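Local coordinates for protein 11R-lipoxygenase (PDB 3VF1) that is a calcium-dependent lipoxygenase that probably inserts molecular oxygen into a polyunsaturated fatty acid at a non-heme iron, at residues 22-27 against 40-45; 84-89 against 102-107; 309-314 against 384-389; 315-320 against 457-462. One frame throughout, in Å; residues are numbered along the deposited sequence.

Contact 1. Residues 22-27 against 40-45; sequences YKITVE and VSIKLT
Y22, whose ring is covered on one face by L44, has its hydroxyl gripped twice: Y22 OH hydrogen-bonds to the carbonyl O of V78, and the backbone N of V80 adds a weak bond to the same hydroxyl. This is the interior of the PLAT domain, a beta sandwich in which strand 20-28 belongs to one four-stranded antiparallel sheet and strand 40-46 to the other. Their side chains meet in the gap between the sheets. L44 CD1 lies over the tyrosine ring in a CH-pi contact, 3.6 Å from the ring centroid of Y22 and 17° off the ring normal. It sits a little toward the rim, and its closest atom there is Y22 CD2, at 3.5 Å. The two side chains run past each other in opposite directions, and it is the CD1 methyl of L44 that makes the contact. Y22 turned into a serine would probably strip L44 CD1 of the flat surface it rests on, open a gap between the sheets, and leave V78 O without its phenolic partner. Two residues along each strand, I24 and I42 reach toward each other tip to tip. In I42, chi1 of 176° sets CG1 opposite the backbone N and puts CG2 between N and the carbonyl carbon, so both branches present methyls to I24. F55 and L57 of the edge strand 55-57 pack beside I42. I24 CD1 approaches I42 CG2 to 3.8 Å, while I24 CG2 lies 4.0 Å from I42 CD1.

Contact 2. Residues 84-89 against 102-107; sequences AMITLK and AKVIIE
I86 meets V104 and I106 with two different branches, and these contacts make up the first shell between the two segments. Its CD1 comes to 3.9 Å from V104 CG2, the two side chains crossing obliquely. On the other branch, I86 CG2 lies 3.7 Å from I106 CD1, and here the two side chains lie alongside, pointing opposite ways. The split follows from I86 chi1 of 70°: CG1 stands between the backbone N and the carbonyl carbon, CG2 takes the place beside N, and each branch finds its own partner on strand 100-109.

The second shell closes around this trio. F121 of strand 116-124 and L44 of strand 40-46 also touch I86, while I24 packs against both V104 and I106. Strand 83-90 belongs to one sheet of the PLAT sandwich and strand 100-109 to the other, so the three residues belong to its hydrophobic core.

Farther out, each strand carries a classic beta bulge. A84 and M85 both face T45 in one sheet; A102 and K103 both face E27 in the other. M85 packs on I150 of helix 148-164, and K103 on E27, rather than on the opposing strand.

With aliphatic carbon alone meeting across the gap, the contact rests on burial and complementary shape, and these two strands make no directional bond to each other; backbone pairing within each sheet supplies the directionality.

Contact 3. Residues 309-314 against 384-389; sequences TDYKIL and TQYHQM
The side chain of I313 crosses that of Y386 at about a right angle, with the isoleucine CG2 set at the edge of the tyrosine ring, near its plane. The methyl faces two neighbouring rim atoms: I313 CG2 is 4.0 Å from Y386 CD2 and 4.1 Å from Y386 CE2. Y386 chi1 of -168° swings the ring out from helix 369-410 to meet the chain that follows strand 306-310. A second aromatic comes in at the root of this side chain, where Y311 CE2 lies 4.2 Å from Y386 CB; here it is the Y311 ring that offers its edge. Its hydroxyl continues to the carboxylate of D383, one turn back along the same helix, and this hydrogen bond fixes the far end of the ring.

L314 and Q385 also meet at about a right angle, L314 CD2 touching Q385 CB at 4.0 Å. Q385 then bends away at chi2 (-55°), carrying its amide to the carbonyl O of T594, so only its aliphatic base serves this contact. The short 3-10 turn that presents I313 and L314 is closed by the backbone bond from L314 N to Y311 O, 3.1 Å.

In the lipoxygenase domain this joins the chain after strand 306-310 to the long helix that carries the iron ligands H392 and H397; the side chains of Y386 and H392 are about 9 Å apart. Around the contact, I313 wedges against L460 and H464 of helix 456-465, L314 reaches A382, and T309 pairs by backbone with G334 of strand 333-338.

Contact 4. Residues 315-320 against 457-462; sequences EGIPTM and QVTLMQ
I317 pushes its CD1 methyl against the first turns of helix 456-465 in the lipoxygenase domain, where T459 and L460 receive it. Two successive bends shape the isoleucine: chi1 of -52° places CG1 beside its own backbone N, and chi2 of -59° then folds CD1 round, so the side chain ends as a hook. The tip rests 3.9 Å from T459 CG2 and 4.1 Å from L460 CA, and I317 and T459 pass each other in opposite directions. T459 turns its hydroxyl back to its own helix backbone: with chi1 of -56°, OG1 stays beside the backbone N, within a weak hydrogen bond of the carbonyl O of G455, while CG2 meets I317. L460 contributes its flank, with CD1 4.3 Å from I317 CG1, and packs farther in on I390 of helix 369-410; its side chain is about 11 Å from that of the iron ligand H392.

The loop that delivers I317 is irregular. G316 adopts backbone angles at which a CB would be jammed against the carbonyl O of E315. Beyond P318, T319 OG1 bonds to R327 O and the M320 backbone pairs with R327 and S451.

The side chains meet through carbon alone, so the contact is apolar, and it is only partly buried, with L460 on its inner side; polar bonds at T319 and M320 probably help to set the course of the loop.

From the N terminus, contact 1 closes the loop between strands 20-28 and 40-46, and contact 2 then closes that between 83-90 and 100-109. The two are in series, yet each bridges the same two sheets, and their centres are about 5 Å apart in one sandwich core. The remaining pair lies in the lipoxygenase domain, centres more than 50 Å away. Segments 309-314 and 315-320 follow directly on each other, but the first returns to helix 369-410 and the second to helix 456-465, so contacts 3 and 4 cross. Those helices pack together through M389 and L460, joining the two contacts into one patch.

Contact 1. Residues 22-27 against 40-45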
# COMPACT_ATOMS: atom_id res chain seq x y z
N TYR A 22 -5.17 1.41 44.41
CA TYR A 22 -4.95 1.50 42.97
C TYR A 22 -6.05 2.31 42.30
O TYR A 22 -7.23 1.97 42.41
CB TYR A 22 -4.93 0.10 42.35
CG TYR A 22 -3.75 -0.76 42.76
CD1 TYR A 22 -2.48 -0.22 42.88
CD2 TYR A 22 -3.92 -2.11 43.02
CE1 TYR A 22 -1.40 -1.01 43.25
CE2 TYR A 22 -2.85 -2.90 43.39
CZ TYR A 22 -1.60 -2.35 43.50
OH TYR A 22 -0.53 -3.13 43.87
N LYS A 23 -5.66 3.37 41.60
CA LYS A 23 -6.61 4.16 40.82
C LYS A 23 -6.51 3.79 39.35
O LYS A 23 -5.68 4.34 38.61
CB LYS A 23 -6.37 5.65 41.01
CG LYS A 23 -7.35 6.53 40.26
CD LYS A 23 -7.17 8.00 40.61
CE LYS A 23 -8.20 8.87 39.92
NZ LYS A 23 -8.11 10.29 40.34
N ILE A 24 -7.36 2.86 38.92
CA ILE A 24 -7.32 2.35 37.55
C ILE A 24 -8.26 3.14 36.64
O ILE A 24 -9.47 3.17 36.87
CB ILE A 24 -7.71 0.87 37.51
CG1 ILE A 24 -6.82 0.06 38.47
CG2 ILE A 24 -7.60 0.32 36.09
CD1 ILE A 24 -7.25 -1.38 38.65
N THR A 25 -7.70 3.76 35.61
CA THR A 25 -8.48 4.52 34.64
C THR A 25 -8.43 3.84 33.28
O THR A 25 -7.35 3.60 32.73
CB THR A 25 -7.96 5.96 34.50
OG1 THR A 25 -7.91 6.58 35.79
CG2 THR A 25 -8.86 6.76 33.58
N VAL A 26 -9.60 3.54 32.73
CA VAL A 26 -9.69 2.87 31.44
C VAL A 26 -10.24 3.80 30.37
O VAL A 26 -11.34 4.34 30.51
CB VAL A 26 -10.59 1.63 31.52
CG1 VAL A 26 -10.65 0.92 30.17
CG2 VAL A 26 -10.09 0.68 32.60
N GLU A 27 -9.47 4.00 29.31
CA GLU A 27 -9.93 4.79 28.17
C GLU A 27 -10.39 3.87 27.05
O GLU A 27 -9.61 3.09 26.51
CB GLU A 27 -8.81 5.70 27.66
CG GLU A 27 -8.31 6.69 28.70
CD GLU A 27 -7.39 7.74 28.10
OE1 GLU A 27 -7.16 7.71 26.87
OE2 GLU A 27 -6.90 8.61 28.86
N VAL A 40 -15.01 -6.41 32.66
CA VAL A 40 -13.85 -7.29 32.64
C VAL A 40 -13.18 -7.30 34.01
O VAL A 40 -13.57 -6.55 34.90
CB VAL A 40 -12.82 -6.84 31.59
CG1 VAL A 40 -13.43 -6.86 30.20
CG2 VAL A 40 -12.28 -5.46 31.93
N SER A 41 -12.17 -8.15 34.16
CA SER A 41 -11.38 -8.19 35.38
C SER A 41 -9.93 -7.85 35.06
O SER A 41 -9.43 -8.19 33.99
CB SER A 41 -11.48 -9.56 36.04
OG SER A 41 -11.01 -10.58 35.17
N ILE A 42 -9.26 -7.17 35.99
CA ILE A 42 -7.89 -6.73 35.76
C ILE A 42 -6.94 -7.18 36.88
O ILE A 42 -7.09 -6.77 38.03
CB ILE A 42 -7.81 -5.20 35.61
CG1 ILE A 42 -6.35 -4.76 35.47
CG2 ILE A 42 -8.48 -4.50 36.79
CD1 ILE A 42 -6.19 -3.31 35.08
N LYS A 43 -5.97 -8.02 36.53
CA LYS A 43 -4.96 -8.47 37.48
C LYS A 43 -3.63 -7.78 37.22
O LYS A 43 -3.03 -7.97 36.16
CB LYS A 43 -4.78 -9.99 37.41
CG LYS A 43 -3.67 -10.51 38.31
CD LYS A 43 -3.61 -12.04 38.33
CE LYS A 43 -3.18 -12.60 36.99
NZ LYS A 43 -2.95 -14.07 37.06
N LEU A 44 -3.17 -6.99 38.18
CA LEU A 44 -1.91 -6.29 38.05
C LEU A 44 -0.75 -7.23 38.37
O LEU A 44 -0.92 -8.21 39.10
CB LEU A 44 -1.87 -5.08 38.99
CG LEU A 44 -3.14 -4.23 39.02
CD1 LEU A 44 -2.89 -2.92 39.76
CD2 LEU A 44 -3.66 -3.97 37.62
N THR A 45 0.42 -6.93 37.82
CA THR A 45 1.62 -7.72 38.09
C THR A 45 2.83 -6.81 38.23
O THR A 45 3.12 -6.00 37.34
CB THR A 45 1.89 -8.75 36.98
OG1 THR A 45 0.79 -9.67 36.89
CG2 THR A 45 3.17 -9.52 37.26

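Contact 2. Residues 84-89 against 102-107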
# COMPACT_ATOMS: atom_id res chain seq x y z
N ALA A 84 4.51 -3.94 35.90
CA ALA A 84 5.18 -4.22 34.63
C ALA A 84 4.16 -4.55 33.55
O ALA A 84 4.39 -4.27 32.37
CB ALA A 84 6.16 -5.37 34.80
N MET A 85 3.04 -5.15 33.95
CA MET A 85 2.01 -5.54 33.00
C MET A 85 0.68 -5.76 33.70
O MET A 85 0.62 -5.86 34.92
CB MET A 85 2.43 -6.82 32.27
CG MET A 85 2.49 -8.05 33.16
SD MET A 85 3.17 -9.49 32.33
CE MET A 85 4.87 -8.97 32.12
N ILE A 86 -0.39 -5.84 32.91
CA ILE A 86 -1.72 -6.11 33.43
C ILE A 86 -2.35 -7.23 32.62
O ILE A 86 -1.97 -7.46 31.47
CB ILE A 86 -2.63 -4.86 33.34
CG1 ILE A 86 -2.97 -4.55 31.88
CG2 ILE A 86 -1.95 -3.67 34.01
CD1 ILE A 86 -3.85 -3.34 31.70
N THR A 87 -3.32 -7.92 33.22
CA THR A 87 -4.04 -8.98 32.52
C THR A 87 -5.53 -8.69 32.55
O THR A 87 -6.09 -8.34 33.59
CB THR A 87 -3.77 -10.35 33.15
OG1 THR A 87 -2.35 -10.57 33.26
CG2 THR A 87 -4.39 -11.46 32.31
N LEU A 88 -6.17 -8.83 31.40
CA LEU A 88 -7.59 -8.52 31.27
C LEU A 88 -8.37 -9.76 30.83
O LEU A 88 -7.93 -10.50 29.96
CB LEU A 88 -7.79 -7.39 30.25
CG LEU A 88 -7.20 -6.05 30.67
CD1 LEU A 88 -7.09 -5.11 29.48
CD2 LEU A 88 -8.05 -5.42 31.77
N LYS A 89 -9.52 -9.98 31.46
CA LYS A 89 -10.34 -11.15 31.18
C LYS A 89 -11.81 -10.77 31.15
O LYS A 89 -12.28 -9.99 31.98
CB LYS A 89 -10.10 -12.22 32.26
CG LYS A 89 -11.02 -13.43 32.17
CD LYS A 89 -10.70 -14.29 30.96
CE LYS A 89 -11.67 -15.46 30.84
NZ LYS A 89 -11.40 -16.30 29.64
N ALA A 102 -8.44 1.54 24.42
CA ALA A 102 -7.32 2.33 23.92
C ALA A 102 -6.10 2.11 24.80
O ALA A 102 -5.08 1.60 24.34
CB ALA A 102 -7.69 3.81 23.88
N LYS A 103 -6.21 2.49 26.07
CA LYS A 103 -5.14 2.27 27.03
C LYS A 103 -5.65 2.31 28.46
O LYS A 103 -6.76 2.78 28.72
CB LYS A 103 -4.04 3.33 26.85
CG LYS A 103 -4.51 4.76 27.06
CD LYS A 103 -3.42 5.75 26.68
CE LYS A 103 -3.90 7.19 26.81
NZ LYS A 103 -2.87 8.16 26.36
N VAL A 104 -4.84 1.79 29.38
CA VAL A 104 -5.19 1.78 30.80
C VAL A 104 -4.15 2.57 31.59
O VAL A 104 -2.95 2.45 31.34
CB VAL A 104 -5.27 0.35 31.35
CG1 VAL A 104 -5.60 0.36 32.83
CG2 VAL A 104 -6.29 -0.46 30.57
N ILE A 105 -4.61 3.37 32.53
CA ILE A 105 -3.73 4.17 33.37
C ILE A 105 -3.96 3.83 34.84
O ILE A 105 -5.05 4.03 35.37
CB ILE A 105 -3.99 5.67 33.18
CG1 ILE A 105 -3.87 6.05 31.70
CG2 ILE A 105 -3.02 6.49 34.03
CD1 ILE A 105 -4.29 7.47 31.40
N ILE A 106 -2.92 3.31 35.49
CA ILE A 106 -3.02 2.91 36.89
C ILE A 106 -2.13 3.79 37.76
O ILE A 106 -0.91 3.71 37.69
CB ILE A 106 -2.61 1.44 37.08
CG1 ILE A 106 -3.44 0.54 36.16
CG2 ILE A 106 -2.79 1.03 38.53
CD1 ILE A 106 -3.06 -0.92 36.21
N GLU A 107 -2.76 4.62 38.59
CA GLU A 107 -2.02 5.47 39.51
C GLU A 107 -1.96 4.84 40.90
O GLU A 107 -2.96 4.36 41.42
CB GLU A 107 -2.66 6.86 39.60
CG GLU A 107 -1.96 7.79 40.57
CD GLU A 107 -2.45 9.22 40.47
OE1 GLU A 107 -3.41 9.47 39.71
OE2 GLU A 107 -1.88 10.10 41.16

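Contact 3. Residues 309-314 against 384-389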
# COMPACT_ATOMS: atom_id res chain seq x y z
N THR A 309 9.86 2.85 -22.56
CA THR A 309 8.97 2.03 -21.74
C THR A 309 8.70 0.71 -22.45
O THR A 309 7.92 0.65 -23.39
CB THR A 309 7.63 2.74 -21.48
OG1 THR A 309 6.98 3.03 -22.72
CG2 THR A 309 7.83 4.02 -20.69
N ASP A 310 9.36 -0.35 -21.99
CA ASP A 310 9.26 -1.66 -22.62
C ASP A 310 8.36 -2.59 -21.80
O ASP A 310 8.66 -2.90 -20.65
CB ASP A 310 10.65 -2.29 -22.76
CG ASP A 310 10.63 -3.62 -23.49
OD1 ASP A 310 9.54 -4.21 -23.62
OD2 ASP A 310 11.71 -4.07 -23.93
N TYR A 311 7.26 -3.03 -22.41
CA TYR A 311 6.31 -3.90 -21.73
C TYR A 311 6.42 -5.35 -22.20
O TYR A 311 5.42 -6.03 -22.41
CB TYR A 311 4.89 -3.37 -21.93
CG TYR A 311 4.69 -2.01 -21.31
CD1 TYR A 311 5.03 -0.85 -22.00
CD2 TYR A 311 4.19 -1.88 -20.02
CE1 TYR A 311 4.87 0.39 -21.42
CE2 TYR A 311 4.03 -0.64 -19.44
CZ TYR A 311 4.37 0.49 -20.14
OH TYR A 311 4.21 1.72 -19.56
N LYS A 312 7.66 -5.80 -22.35
CA LYS A 312 7.94 -7.18 -22.74
C LYS A 312 7.25 -8.19 -21.83
O LYS A 312 6.89 -9.28 -22.26
CB LYS A 312 9.45 -7.42 -22.71
CG LYS A 312 9.86 -8.84 -23.06
CD LYS A 312 11.37 -8.98 -23.15
CE LYS A 312 11.78 -10.36 -23.61
NZ LYS A 312 13.25 -10.47 -23.81
N ILE A 313 7.07 -7.82 -20.56
CA ILE A 313 6.54 -8.76 -19.57
C ILE A 313 5.13 -9.24 -19.91
O ILE A 313 4.70 -10.29 -19.44
CB ILE A 313 6.56 -8.14 -18.15
CG1 ILE A 313 6.26 -9.22 -17.11
CG2 ILE A 313 5.55 -7.00 -18.05
CD1 ILE A 313 6.52 -8.79 -15.69
N LEU A 314 4.41 -8.47 -20.72
CA LEU A 314 3.06 -8.85 -21.12
C LEU A 314 3.06 -9.99 -22.13
O LEU A 314 2.01 -10.58 -22.42
CB LEU A 314 2.32 -7.65 -21.70
CG LEU A 314 1.85 -6.61 -20.68
CD1 LEU A 314 1.32 -5.37 -21.37
CD2 LEU A 314 0.78 -7.22 -19.77
N THR A 384 -1.61 0.15 -17.97
CA THR A 384 -2.67 -0.07 -16.99
C THR A 384 -2.60 -1.49 -16.43
O THR A 384 -2.74 -1.70 -15.23
CB THR A 384 -4.06 0.16 -17.60
OG1 THR A 384 -4.19 1.53 -18.00
CG2 THR A 384 -5.15 -0.18 -16.58
N GLN A 385 -2.39 -2.46 -17.32
CA GLN A 385 -2.27 -3.85 -16.90
C GLN A 385 -1.14 -3.95 -15.88
O GLN A 385 -1.28 -4.55 -14.82
CB GLN A 385 -1.96 -4.77 -18.09
CG GLN A 385 -2.78 -4.53 -19.34
CD GLN A 385 -4.27 -4.59 -19.09
OE1 GLN A 385 -4.81 -5.63 -18.72
NE2 GLN A 385 -4.95 -3.46 -19.30
N TYR A 386 -0.01 -3.33 -16.23
CA TYR A 386 1.17 -3.34 -15.39
C TYR A 386 0.90 -2.67 -14.04
O TYR A 386 1.25 -3.20 -12.99
CB TYR A 386 2.32 -2.62 -16.11
CG TYR A 386 3.68 -2.81 -15.47
CD1 TYR A 386 4.01 -2.16 -14.28
CD2 TYR A 386 4.64 -3.62 -16.06
CE1 TYR A 386 5.25 -2.33 -13.70
CE2 TYR A 386 5.88 -3.79 -15.49
CZ TYR A 386 6.18 -3.14 -14.31
OH TYR A 386 7.42 -3.31 -13.74
N HIS A 387 0.26 -1.50 -14.08
CA HIS A 387 0.03 -0.73 -12.86
C HIS A 387 -0.87 -1.46 -11.87
O HIS A 387 -0.55 -1.55 -10.69
CB HIS A 387 -0.59 0.63 -13.18
CG HIS A 387 -1.14 1.33 -11.99
ND1 HIS A 387 -2.50 1.45 -11.76
CD2 HIS A 387 -0.53 1.92 -10.94
CE1 HIS A 387 -2.70 2.10 -10.63
NE2 HIS A 387 -1.52 2.40 -10.11
N GLN A 388 -1.99 -1.97 -12.35
CA GLN A 388 -2.98 -2.59 -11.48
C GLN A 388 -2.45 -3.84 -10.80
O GLN A 388 -2.58 -4.00 -9.59
CB GLN A 388 -4.25 -2.93 -12.27
CG GLN A 388 -5.05 -1.72 -12.71
CD GLN A 388 -5.61 -0.94 -11.53
OE1 GLN A 388 -5.80 -1.48 -10.44
NE2 GLN A 388 -5.87 0.35 -11.75
N MET A 389 -1.86 -4.74 -11.58
CA MET A 389 -1.46 -6.04 -11.06
C MET A 389 -0.07 -6.05 -10.43
O MET A 389 0.14 -6.69 -9.40
CB MET A 389 -1.52 -7.09 -12.18
CG MET A 389 -2.87 -7.18 -12.87
SD MET A 389 -4.25 -7.22 -11.69
CE MET A 389 -3.77 -8.59 -10.64

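Contact 4. Residues 315-320 against 457-462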
# COMPACT_ATOMS: atom_id res chain seq x y z
N GLU A 315 4.23 -10.31 -22.66
CA GLU A 315 4.36 -11.38 -23.64
C GLU A 315 3.99 -12.72 -23.01
O GLU A 315 4.57 -13.13 -22.01
CB GLU A 315 5.78 -11.43 -24.18
CG GLU A 315 5.90 -12.00 -25.58
CD GLU A 315 7.25 -11.72 -26.22
OE1 GLU A 315 8.19 -11.37 -25.47
OE2 GLU A 315 7.36 -11.83 -27.46
N GLY A 316 3.01 -13.41 -23.60
CA GLY A 316 2.59 -14.71 -23.12
C GLY A 316 1.38 -14.65 -22.19
O GLY A 316 0.81 -15.69 -21.85
N ILE A 317 0.99 -13.45 -21.79
CA ILE A 317 -0.16 -13.28 -20.91
C ILE A 317 -1.45 -13.29 -21.72
O ILE A 317 -1.66 -12.44 -22.58
CB ILE A 317 -0.07 -11.96 -20.12
CG1 ILE A 317 1.28 -11.85 -19.40
CG2 ILE A 317 -1.22 -11.86 -19.12
CD1 ILE A 317 1.56 -12.98 -18.43
N PRO A 318 -2.34 -14.27 -21.44
CA PRO A 318 -3.59 -14.40 -22.18
C PRO A 318 -4.63 -13.34 -21.81
O PRO A 318 -4.68 -12.91 -20.66
CB PRO A 318 -4.09 -15.79 -21.78
CG PRO A 318 -3.55 -15.98 -20.41
CD PRO A 318 -2.20 -15.31 -20.41
N THR A 319 -5.43 -12.93 -22.78
CA THR A 319 -6.50 -11.98 -22.54
C THR A 319 -7.85 -12.69 -22.59
O THR A 319 -7.95 -13.79 -23.14
CB THR A 319 -6.49 -10.85 -23.59
OG1 THR A 319 -6.51 -11.42 -24.90
CG2 THR A 319 -5.24 -10.00 -23.43
N MET A 320 -8.88 -12.07 -22.03
CA MET A 320 -10.18 -12.71 -21.94
C MET A 320 -10.69 -13.10 -23.32
O MET A 320 -10.67 -12.30 -24.25
CB MET A 320 -11.20 -11.80 -21.26
CG MET A 320 -12.54 -12.47 -21.01
SD MET A 320 -13.54 -11.63 -19.77
CE MET A 320 -12.57 -11.93 -18.30
N GLN A 457 -4.44 -12.01 -15.11
CA GLN A 457 -4.07 -11.01 -14.10
C GLN A 457 -3.21 -11.62 -13.00
O GLN A 457 -2.31 -10.96 -12.48
CB GLN A 457 -5.31 -10.34 -13.50
CG GLN A 457 -6.18 -11.23 -12.62
CD GLN A 457 -7.24 -11.98 -13.39
OE1 GLN A 457 -7.06 -12.30 -14.56
NE2 GLN A 457 -8.36 -12.27 -12.73
N VAL A 458 -3.48 -12.88 -12.66
CA VAL A 458 -2.69 -13.57 -11.65
C VAL A 458 -1.36 -14.01 -12.23
O VAL A 458 -0.32 -13.94 -11.58
CB VAL A 458 -3.42 -14.80 -11.09
CG1 VAL A 458 -2.55 -15.53 -10.08
CG2 VAL A 458 -4.75 -14.40 -10.47
N THR A 459 -1.40 -14.47 -13.48
CA THR A 459 -0.20 -14.93 -14.17
C THR A 459 0.81 -13.80 -14.33
O THR A 459 2.02 -14.03 -14.30
CB THR A 459 -0.55 -15.51 -15.55
OG1 THR A 459 -1.51 -16.56 -15.41
CG2 THR A 459 0.70 -16.05 -16.24
N LEU A 460 0.32 -12.58 -14.51
CA LEU A 460 1.20 -11.42 -14.66
C LEU A 460 1.94 -11.14 -13.36
O LEU A 460 3.12 -10.79 -13.38
CB LEU A 460 0.39 -10.19 -15.08
CG LEU A 460 1.20 -8.90 -15.25
CD1 LEU A 460 2.33 -9.08 -16.25
CD2 LEU A 460 0.29 -7.76 -15.68
N MET A 461 1.24 -11.28 -12.24
CA MET A 461 1.86 -11.10 -10.94
C MET A 461 2.92 -12.16 -10.70
O MET A 461 4.03 -11.86 -10.26
CB MET A 461 0.81 -11.17 -9.83
CG MET A 461 -0.17 -10.01 -9.85
SD MET A 461 -1.06 -9.83 -8.29
CE MET A 461 -1.96 -11.37 -8.23
N GLN A 462 2.57 -13.41 -10.99
CA GLN A 462 3.49 -14.53 -10.81
C GLN A 462 4.74 -14.34 -11.65
O GLN A 462 5.84 -14.70 -11.23
CB GLN A 462 2.80 -15.84 -11.19
CG GLN A 462 1.66 -16.22 -10.26
CD GLN A 462 0.93 -17.47 -10.72
OE1 GLN A 462 0.68 -17.65 -11.91
NE2 GLN A 462 0.60 -18.34 -9.78